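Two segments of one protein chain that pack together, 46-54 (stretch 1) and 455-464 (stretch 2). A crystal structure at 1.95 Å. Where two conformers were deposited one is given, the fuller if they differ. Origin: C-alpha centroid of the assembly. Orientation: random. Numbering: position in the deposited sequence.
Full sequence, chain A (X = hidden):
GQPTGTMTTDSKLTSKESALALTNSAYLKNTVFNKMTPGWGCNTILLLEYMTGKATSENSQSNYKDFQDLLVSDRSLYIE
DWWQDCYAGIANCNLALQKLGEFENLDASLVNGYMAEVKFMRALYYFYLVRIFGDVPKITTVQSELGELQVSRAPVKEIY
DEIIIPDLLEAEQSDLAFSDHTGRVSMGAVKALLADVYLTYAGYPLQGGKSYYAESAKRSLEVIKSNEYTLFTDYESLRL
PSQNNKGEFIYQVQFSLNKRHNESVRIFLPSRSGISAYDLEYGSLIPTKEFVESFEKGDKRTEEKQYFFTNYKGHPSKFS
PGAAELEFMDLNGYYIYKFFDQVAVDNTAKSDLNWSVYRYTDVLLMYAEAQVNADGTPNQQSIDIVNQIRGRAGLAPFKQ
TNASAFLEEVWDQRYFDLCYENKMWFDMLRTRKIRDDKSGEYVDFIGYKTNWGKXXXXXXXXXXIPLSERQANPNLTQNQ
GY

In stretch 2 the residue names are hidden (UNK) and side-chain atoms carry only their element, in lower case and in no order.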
ATOM      1  N   LEU A  46      -1.524  -0.621  -9.586  1.00 18.66           N
ATOM      2  CA  LEU A  46      -2.807  -0.367 -10.209  1.00 18.27           C
ATOM      3  C   LEU A  46      -3.901  -1.313  -9.753  1.00 15.43           C
ATOM      4  O   LEU A  46      -5.069  -0.897  -9.746  1.00 18.03           O
ATOM      5  CB  LEU A  46      -2.708  -0.375 -11.742  1.00 17.90           C
ATOM      6  CG  LEU A  46      -1.790   0.618 -12.431  1.00 17.83           C
ATOM      7  CD1 LEU A  46      -1.704   0.323 -13.904  1.00 19.50           C
ATOM      8  CD2 LEU A  46      -2.202   2.101 -12.194  1.00 19.83           C
ATOM      9  N   LEU A  47      -3.548  -2.552  -9.383  1.00 18.87           N
ATOM     10  CA  LEU A  47      -4.537  -3.549  -8.935  1.00 19.25           C
ATOM     11  C   LEU A  47      -5.362  -3.030  -7.774  1.00 19.14           C
ATOM     12  O   LEU A  47      -6.578  -3.266  -7.707  1.00 16.96           O
ATOM     13  CB  LEU A  47      -3.867  -4.877  -8.499  1.00 19.80           C
ATOM     14  CG  LEU A  47      -4.818  -6.041  -8.105  1.00 19.83           C
ATOM     15  CD1 LEU A  47      -5.710  -6.492  -9.279  1.00 23.36           C
ATOM     16  CD2 LEU A  47      -4.050  -7.258  -7.549  1.00 15.61           C
ATOM     17  N   LEU A  48      -4.683  -2.338  -6.862  1.00 16.47           N
ATOM     18  CA  LEU A  48      -5.286  -1.832  -5.635  1.00 18.06           C
ATOM     19  C   LEU A  48      -5.922  -0.458  -5.781  1.00 20.17           C
ATOM     20  O   LEU A  48      -6.512   0.031  -4.835  1.00 22.51           O
ATOM     21  CB  LEU A  48      -4.257  -1.828  -4.510  1.00 17.34           C
ATOM     22  CG  LEU A  48      -3.511  -3.146  -4.227  1.00 21.32           C
ATOM     23  CD1 LEU A  48      -2.489  -2.929  -3.124  1.00 15.18           C
ATOM     24  CD2 LEU A  48      -4.452  -4.277  -3.868  1.00 19.07           C
ATOM     25  N   GLU A  49      -5.803   0.161  -6.951  1.00 17.31           N
ATOM     26  CA  GLU A  49      -6.481   1.428  -7.237  1.00 19.46           C
ATOM     27  C   GLU A  49      -7.616   1.322  -8.217  1.00 19.33           C
ATOM     28  O   GLU A  49      -8.512   2.183  -8.230  1.00 20.36           O
ATOM     29  CB  GLU A  49      -5.472   2.462  -7.742  1.00 17.97           C
ATOM     30  CG  GLU A  49      -4.322   2.754  -6.717  1.00 21.13           C
ATOM     31  CD  GLU A  49      -4.822   3.305  -5.389  1.00 20.56           C
ATOM     32  OE1 GLU A  49      -5.844   4.040  -5.351  1.00 18.75           O
ATOM     33  OE2 GLU A  49      -4.187   3.018  -4.359  1.00 19.95           O
ATOM     34  N   TYR A  50      -7.590   0.304  -9.060  1.00 20.57           N
ATOM     35  CA  TYR A  50      -8.599   0.232 -10.140  1.00 19.48           C
ATOM     36  C   TYR A  50      -9.994  -0.153  -9.728  1.00 21.03           C
ATOM     37  O   TYR A  50     -10.928   0.105 -10.505  1.00 21.40           O
ATOM     38  CB  TYR A  50      -8.109  -0.630 -11.291  1.00 22.30           C
ATOM     39  CG  TYR A  50      -7.140   0.019 -12.267  1.00 21.73           C
ATOM     40  CD1 TYR A  50      -6.892   1.396 -12.294  1.00 20.05           C
ATOM     41  CD2 TYR A  50      -6.543  -0.760 -13.255  1.00 22.69           C
ATOM     42  CE1 TYR A  50      -6.071   1.946 -13.272  1.00 21.16           C
ATOM     43  CE2 TYR A  50      -5.706  -0.215 -14.204  1.00 20.60           C
ATOM     44  CZ  TYR A  50      -5.464   1.136 -14.200  1.00 16.49           C
ATOM     45  OH  TYR A  50      -4.643   1.639 -15.194  1.00 20.91           O
HETATM   46  N   MSE A  51     -10.201  -0.682  -8.519  1.00 20.16           N
HETATM   47  CA  MSE A  51     -11.546  -1.036  -8.107  1.00 19.84           C
HETATM   48  C   MSE A  51     -12.175  -0.070  -7.118  1.00 22.56           C
HETATM   49  O   MSE A  51     -13.344  -0.235  -6.805  1.00 24.86           O
HETATM   50  CB  MSE A  51     -11.630  -2.450  -7.548  1.00 21.17           C
HETATM   51  CG  MSE A  51     -11.335  -3.540  -8.571  1.00 27.47           C
HETATM   52 SE   MSE A  51     -12.644  -3.606 -10.009  0.75 28.37          SE
HETATM   53  CE  MSE A  51     -14.297  -3.277  -9.207  1.00 13.81           C
ATOM     54  N   THR A  52     -11.452   0.965  -6.686  1.00 22.93           N
ATOM     55  CA  THR A  52     -12.010   1.920  -5.752  1.00 21.77           C
ATOM     56  C   THR A  52     -13.128   2.749  -6.348  1.00 19.97           C
ATOM     57  O   THR A  52     -13.938   3.279  -5.599  1.00 20.02           O
ATOM     58  CB  THR A  52     -10.980   2.938  -5.195  1.00 21.30           C
ATOM     59  OG1 THR A  52     -10.546   3.800  -6.248  1.00 23.80           O
ATOM     60  CG2 THR A  52      -9.778   2.247  -4.558  1.00 20.72           C
ATOM     61  N   GLY A  53     -13.152   2.893  -7.675  1.00 19.81           N
ATOM     62  CA  GLY A  53     -14.039   3.835  -8.335  1.00 22.38           C
ATOM     63  C   GLY A  53     -13.596   5.295  -8.288  1.00 21.75           C
ATOM     64  O   GLY A  53     -14.336   6.190  -8.739  1.00 22.57           O
ATOM     65  N   LYS A  54     -12.383   5.541  -7.780  1.00 23.13           N
ATOM     66  CA  LYS A  54     -11.814   6.882  -7.662  1.00 23.32           C
ATOM     67  C   LYS A  54     -10.646   7.141  -8.626  1.00 23.14           C
ATOM     68  O   LYS A  54     -10.013   8.202  -8.560  1.00 21.44           O
ATOM     69  CB  LYS A  54     -11.272   7.127  -6.253  1.00 26.88           C
ATOM     70  CG  LYS A  54     -12.122   6.685  -5.101  1.00 36.32           C
ATOM     71  CD  LYS A  54     -13.403   7.382  -4.987  1.00 33.46           C
ATOM     72  CE  LYS A  54     -14.039   7.106  -3.617  1.00 30.70           C
ATOM     73  NZ  LYS A  54     -15.523   7.212  -3.749  1.00 22.50           N
ATOM     74  N   UNK A 455     -22.704  -2.360 -10.530  1.00 29.46           N
ATOM     75  CA  UNK A 455     -23.068  -2.608  -9.136  1.00 30.29           C
ATOM     76  C   UNK A 455     -22.174  -3.686  -8.529  1.00 26.78           C
ATOM     77  O   UNK A 455     -22.051  -4.782  -9.079  1.00 28.54           O
ATOM     78  c   UNK A 455     -25.483  -1.818  -9.522  1.00 32.90           C
ATOM     79  c   UNK A 455     -24.909  -3.289  -7.541  1.00 30.02           C
ATOM     80  c   UNK A 455     -24.581  -2.976  -8.995  1.00 34.00           C
ATOM     81  N   UNK A 456     -21.527  -3.373  -7.404  1.00 25.43           N
ATOM     82  CA  UNK A 456     -20.631  -4.319  -6.739  1.00 23.02           C
ATOM     83  C   UNK A 456     -21.434  -5.413  -6.046  1.00 24.95           C
ATOM     84  O   UNK A 456     -22.509  -5.149  -5.485  1.00 23.47           O
ATOM     85  c   UNK A 456     -19.714  -3.605  -5.743  1.00 26.15           C
ATOM     86  c   UNK A 456     -18.613  -2.373  -7.701  1.00 35.26           C
ATOM     87  c   UNK A 456     -17.512  -2.356  -5.599  1.00 25.52           C
ATOM     88  c   UNK A 456     -16.536  -1.181  -7.450  1.00 32.31           C
ATOM     89  c   UNK A 456     -17.591  -1.601  -8.242  1.00 34.04           C
ATOM     90  c   UNK A 456     -16.478  -1.567  -6.137  1.00 24.61           C
ATOM     91  o   UNK A 456     -15.557  -0.400  -7.989  1.00 32.00           O
ATOM     92  c   UNK A 456     -18.587  -2.776  -6.362  1.00 25.54           C
ATOM     93  N   UNK A 457     -20.922  -6.638  -6.139  1.00 23.04           N
ATOM     94  CA  UNK A 457     -21.486  -7.807  -5.510  1.00 22.75           C
ATOM     95  C   UNK A 457     -20.441  -8.470  -4.613  1.00 23.84           C
ATOM     96  O   UNK A 457     -19.297  -7.976  -4.485  1.00 27.31           O
ATOM     97  c   UNK A 457     -22.851  -8.121  -7.648  1.00 26.86           C
ATOM     98  o   UNK A 457     -20.813  -9.451  -7.197  1.00 22.86           O
ATOM     99  c   UNK A 457     -21.950  -8.809  -6.578  1.00 24.07           C
ATOM    100  N   UNK A 458     -20.804  -9.605  -4.014  1.00 25.32           N
ATOM    101  CA  UNK A 458     -19.877 -10.416  -3.216  0.50 26.74           C
ATOM    102  C   UNK A 458     -18.587 -10.780  -3.999  1.00 24.05           C
ATOM    103  O   UNK A 458     -17.486 -10.878  -3.423  1.00 23.12           O
ATOM    104  c   UNK A 458     -23.126 -11.123  -2.290  0.50 32.39           C
ATOM    105  o   UNK A 458     -23.289 -10.901  -3.524  0.50 25.86           O
ATOM    106  c   UNK A 458     -20.590 -11.685  -2.707  0.50 28.59           C
ATOM    107  o   UNK A 458     -24.067 -11.071  -1.482  0.50 30.09           O
ATOM    108  c   UNK A 458     -21.735 -11.455  -1.688  0.50 32.59           C
ATOM    109  N   UNK A 459     -18.720 -10.982  -5.308  1.00 24.40           N
ATOM    110  CA  UNK A 459     -17.581 -11.307  -6.184  1.00 21.05           C
ATOM    111  C   UNK A 459     -16.410 -10.330  -6.081  1.00 24.02           C
ATOM    112  O   UNK A 459     -15.246 -10.755  -5.991  1.00 20.91           O
ATOM    113  c   UNK A 459     -18.049 -11.398  -7.648  1.00 23.08           C
ATOM    114  o   UNK A 459     -19.094 -12.368  -7.724  1.00 22.73           O
ATOM    115  c   UNK A 459     -16.919 -11.778  -8.599  1.00 19.85           C
ATOM    116  N   UNK A 460     -16.731  -9.033  -6.035  1.00 23.88           N
ATOM    117  CA  UNK A 460     -15.720  -7.970  -6.064  1.00 24.56           C
ATOM    118  C   UNK A 460     -14.951  -7.835  -4.739  1.00 25.25           C
ATOM    119  O   UNK A 460     -13.944  -7.138  -4.699  1.00 21.42           O
ATOM    120  c   UNK A 460     -17.835  -7.308  -8.410  1.00 25.26           C
ATOM    121  n   UNK A 460     -17.691  -7.881  -9.602  1.00 23.08           N
ATOM    122  o   UNK A 460     -18.864  -7.433  -7.726  1.00 24.17           O
ATOM    123  c   UNK A 460     -16.334  -6.629  -6.448  1.00 20.30           C
ATOM    124  c   UNK A 460     -16.668  -6.460  -7.936  1.00 24.23           C
ATOM    125  N   UNK A 461     -15.411  -8.513  -3.677  1.00 22.42           N
ATOM    126  CA  UNK A 461     -14.667  -8.552  -2.402  1.00 22.26           C
ATOM    127  C   UNK A 461     -13.256  -9.179  -2.493  1.00 22.49           C
ATOM    128  O   UNK A 461     -12.408  -8.922  -1.627  1.00 22.00           O
ATOM    129  c   UNK A 461     -17.580  -9.654  -0.006  1.00 22.10           C
ATOM    130  c   UNK A 461     -16.782  -8.660  -0.855  1.00 24.09           C
ATOM    131  c   UNK A 461     -15.471  -9.309  -1.337  1.00 23.08           C
ATOM    132  c   UNK A 461     -16.522  -7.369  -0.115  1.00 25.91           C
ATOM    133  N   UNK A 462     -13.024 -10.014  -3.509  1.00 20.15           N
ATOM    134  CA  UNK A 462     -11.716 -10.627  -3.735  1.00 20.11           C
ATOM    135  C   UNK A 462     -11.359 -10.572  -5.211  1.00 18.67           C
ATOM    136  O   UNK A 462     -12.232 -10.401  -6.059  1.00 18.11           O
ATOM    137  c   UNK A 462     -12.116 -13.817  -1.475  1.00 22.11           C
ATOM    138  c   UNK A 462     -10.717 -11.784  -0.978  1.00 21.30           C
ATOM    139  c   UNK A 462     -11.899 -12.330  -1.776  1.00 20.15           C
ATOM    140  c   UNK A 462     -11.731 -12.092  -3.276  1.00 21.31           C
ATOM    141  N   UNK A 463     -10.067 -10.698  -5.498  1.00 20.35           N
ATOM    142  CA  UNK A 463      -9.572 -10.844  -6.851  1.00 18.42           C
ATOM    143  C   UNK A 463      -9.425 -12.319  -7.157  1.00 19.44           C
ATOM    144  O   UNK A 463      -9.292 -13.132  -6.245  1.00 18.58           O
ATOM    145  c   UNK A 463      -7.975  -7.775  -6.167  1.00 25.62           C
ATOM    146  c   UNK A 463      -8.784  -5.865  -7.338  1.00 22.36           C
ATOM    147  c   UNK A 463      -8.244 -10.093  -7.068  1.00 17.82           C
ATOM    148  c   UNK A 463      -9.062  -8.036  -8.266  1.00 23.98           C
ATOM    149  c   UNK A 463      -9.257  -6.684  -8.349  1.00 25.77           C
ATOM    150  c   UNK A 463      -8.422  -8.605  -7.159  1.00 18.83           C
ATOM    151  c   UNK A 463      -8.169  -6.392  -6.265  1.00 25.53           C
ATOM    152  N   UNK A 464      -9.443 -12.672  -8.452  1.00 20.30           N
ATOM    153  CA  UNK A 464      -9.365 -14.079  -8.808  1.00 21.79           C
ATOM    154  C   UNK A 464      -7.971 -14.653  -8.617  1.00 20.54           C
ATOM    155  O   UNK A 464      -6.956 -13.924  -8.722  1.00 19.53           O
ATOM    156  c   UNK A 464      -9.523 -11.802  -9.639  1.00 21.83           C
ATOM    157  c   UNK A 464      -9.917 -12.722 -10.725  1.00 23.47           C
ATOM    158  c   UNK A 464      -9.695 -14.091 -10.322  1.00 23.18           C
TER

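Position 455 carries three side-chain carbons, one of them bearing the other two, and none reaches stretch 1. A fork at the first carbon with no heteroatom means valine, and Val455 is exposed.

At 456 a single carbon leads to a six-membered carbon ring that bears one oxygen. That oxygen lies 2.5 Å from O of Met51, and the ring end also meets the selenomethionine side chain. The pattern identifies tyrosine. The CA-to-CB bond of Tyr456 points toward stretch 1, and the ring delivers its hydroxyl to a backbone carbonyl: OH of Tyr456 donates a hydrogen bond to O of Met51, a short one, with the acceptor at the ring edge and near the ring plane. CE of Met51 lies 3.5 Å from CZ of Tyr456.

Position 457 has one carbon carrying an oxygen and a carbon, and nothing of it touches stretch 1. This is the pattern of threonine; the work of Thr457 is local, as 460 will make clear.

Position 458 has three carbons in a row, the third bearing two oxygens, all far from stretch 1. It is a glutamate; Glu458 is exposed and was deposited in two conformers.

Position 459 repeats the branched carbon with one oxygen and one carbon, again out of reach of stretch 1, so it is threonine again. N of Thr459 donates to OG1 of Thr457 at 3.2 Å, at the first residue of the 3-10 segment that runs from 459 to 461.

At 460 there are three carbons, the third carrying an oxygen and a nitrogen, and the second carbon lies 4.2 Å from CE of Met51: glutamine. The amide oxygen turns back on its own stretch, where OE1 of Gln460 accepts from N of Thr457 at 2.7 Å and from OG1 of Thr457 at 2.9 Å.

Positions 461 and 462 each show four carbons forked at the second, and neither reaches stretch 1. Both are leucines, Leu461 and Leu462.

At 463 one carbon leads to an all-carbon ring of six, with no oxygen. CD1 of Leu47 sits over one ring face, and the ring carbon farthest from the stem lies 3.4 Å from O of Leu47 and 3.7 Å from CG of Met51. This is phenylalanine. CD1 of Leu47 is 3.6 Å from the ring centroid of Phe463, only 9° off the normal, a CH-pi contact.

At 464 three carbons close a ring onto the backbone nitrogen without touching stretch 1, giving proline. Pro464 is buried.

The contact is small, 329 Å² over both sides, and rests on two aromatic rings with Met51 reaching both. The polar tip of Tyr456 satisfies a main-chain carbonyl, while Phe463 supplies apolar surface for Leu47 and Met51. Gly53 keeps a positive phi, which by itself favours glycine, and its N lies 4.1 Å from OH of Tyr456. The design rule is economical: one directional bond, one covered ring face, and a turn in which OE1 of Gln460 accepts from N and OG1 of Thr457.

Stretch 2 (455-464) VYTETQLLFP
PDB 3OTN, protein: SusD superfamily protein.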